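Local coordinates for glucosamine kinase (Streptacidiphilus jiangxiensis, PDB 6HWJ), which phosphorylates D-glucosamine to D-glucosamine 6-phosphate with ATP and magnesium ions, and acts more weakly on glucose, at residues A227-A231 / A335-V339. Sequence-based numbering, arbitrary orientation.
Sequences ARMHA and AALDV
The imidazole of H230 reaches from its own helix toward the facing one, where the methyl of A335 lies against one ring face: A335 CB lies over the face, 3.9 Å from the ring centroid, a CH-pi contact displaced toward ND1. At the ring edge, H230 NE2 donates to D338 OD2 at 2.7 Å, with an N-H...O angle of 163°. The acceptor lies almost in the ring plane and offers its anti lone pair, and the carboxylate plane is turned only 18° from the ring. D338 CB closes in along the same edge, 3.3 Å from H230 NE2. With chi1 of -73°, H230 CG is anti to its carbonyl carbon, a setting that carries the ring across the gap between the helices. Beside this bond the methyl end of M229 meets the same oxygen, CE to D338 OD2 being 3.6 Å, while V339 CG2 borders the ring more loosely.

Both ring nitrogens are engaged, since H230 ND1 is also hydrogen-bonded to Y380 OH, which together with the D338 bond holds the ring's rotation. D338 OD2 accepts from H298 N as well, and OD1 from G299 N, so the buried carboxylate joins H230 to the loop leading to the glucosamine-binding D300, whose side chain is about 7 Å from that of D338. This His-carboxylate pair is consistent with a second-shell role in positioning the loop that carries D300. Helices 212-234 and 335-356 run nearly antiparallel here, their local axes 11.0 Å apart, with helix 362-386 packing against both and helix 398-416 bordering 335-356.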
loop_
_atom_site.group_PDB
_atom_site.type_symbol
_atom_site.label_atom_id
_atom_site.label_comp_id
_atom_site.label_asym_id
_atom_site.label_seq_id
_atom_site.Cartn_x
_atom_site.Cartn_y
_atom_site.Cartn_z
ATOM N N ALA A 227 3.497 15.081 2.884
ATOM C CA ALA A 227 3.623 16.204 1.957
ATOM C C ALA A 227 4.795 16.020 1.003
ATOM O O ALA A 227 4.680 16.299 -0.203
ATOM C CB ALA A 227 3.768 17.521 2.728
ATOM N N ARG A 228 5.933 15.546 1.515
ATOM C CA ARG A 228 7.067 15.237 0.652
ATOM C C ARG A 228 6.702 14.139 -0.345
ATOM O O ARG A 228 7.091 14.195 -1.523
ATOM C CB ARG A 228 8.269 14.807 1.496
ATOM C CG ARG A 228 8.862 15.916 2.366
ATOM C CD ARG A 228 9.894 15.343 3.344
ATOM N NE ARG A 228 10.577 16.422 4.068
ATOM C CZ ARG A 228 11.408 16.229 5.091
ATOM N NH1 ARG A 228 11.649 15.001 5.543
ATOM N NH2 ARG A 228 11.986 17.268 5.673
ATOM N N MET A 229 6.003 13.111 0.129
ATOM C CA MET A 229 5.544 12.025 -0.737
ATOM C C MET A 229 4.640 12.562 -1.846
ATOM O O MET A 229 4.876 12.299 -3.036
ATOM C CB MET A 229 4.815 10.978 0.116
ATOM C CG MET A 229 4.348 9.741 -0.639
ATOM S SD MET A 229 3.444 8.599 0.458
ATOM C CE MET A 229 1.868 9.438 0.585
ATOM N N HIS A 230 3.624 13.360 -1.480
ATOM C CA HIS A 230 2.696 13.865 -2.493
ATOM C C HIS A 230 3.383 14.805 -3.480
ATOM O O HIS A 230 3.109 14.762 -4.684
ATOM C CB HIS A 230 1.511 14.567 -1.826
ATOM C CG HIS A 230 0.547 13.635 -1.179
ATOM N ND1 HIS A 230 -0.360 14.046 -0.224
ATOM C CD2 HIS A 230 0.337 12.311 -1.352
ATOM C CE1 HIS A 230 -1.082 13.010 0.157
ATOM N NE2 HIS A 230 -0.671 11.945 -0.509
ATOM N N ALA A 231 4.273 15.665 -2.996
ATOM C CA ALA A 231 4.967 16.584 -3.889
ATOM C C ALA A 231 5.752 15.825 -4.946
ATOM O O ALA A 231 5.795 16.233 -6.110
ATOM C CB ALA A 231 5.891 17.507 -3.090
ATOM N N ALA A 335 -5.211 13.779 -3.278
ATOM C CA ALA A 335 -4.213 13.687 -2.219
ATOM C C ALA A 335 -4.868 13.677 -0.843
ATOM O O ALA A 335 -4.372 13.012 0.081
ATOM C CB ALA A 335 -3.218 14.846 -2.328
ATOM N N ALA A 336 -5.992 14.373 -0.689
ATOM C CA ALA A 336 -6.678 14.384 0.590
ATOM C C ALA A 336 -7.091 12.988 1.033
ATOM O O ALA A 336 -7.302 12.762 2.232
ATOM C CB ALA A 336 -7.901 15.298 0.529
ATOM N N LEU A 337 -7.215 12.040 0.102
ATOM C CA LEU A 337 -7.514 10.670 0.486
ATOM C C LEU A 337 -6.423 10.092 1.385
ATOM O O LEU A 337 -6.713 9.481 2.423
ATOM C CB LEU A 337 -7.693 9.805 -0.767
ATOM C CG LEU A 337 -7.934 8.322 -0.472
ATOM C CD1 LEU A 337 -9.313 8.122 0.159
ATOM C CD2 LEU A 337 -7.816 7.479 -1.759
ATOM N N ASP A 338 -5.149 10.260 1.002
ATOM C CA ASP A 338 -4.064 9.822 1.885
ATOM C C ASP A 338 -4.110 10.583 3.199
ATOM O O ASP A 338 -3.822 10.022 4.268
ATOM C CB ASP A 338 -2.692 10.024 1.239
ATOM C CG ASP A 338 -2.417 9.073 0.076
ATOM O OD1 ASP A 338 -3.058 8.000 -0.035
ATOM O OD2 ASP A 338 -1.514 9.413 -0.724
ATOM N N VAL A 339 -4.415 11.883 3.132
ATOM C CA VAL A 339 -4.432 12.715 4.337
ATOM C C VAL A 339 -5.431 12.161 5.339
ATOM O O VAL A 339 -5.099 11.962 6.512
ATOM C CB VAL A 339 -4.750 14.175 3.980
ATOM C CG1 VAL A 339 -5.050 14.973 5.217
ATOM C CG2 VAL A 339 -3.600 14.805 3.197
#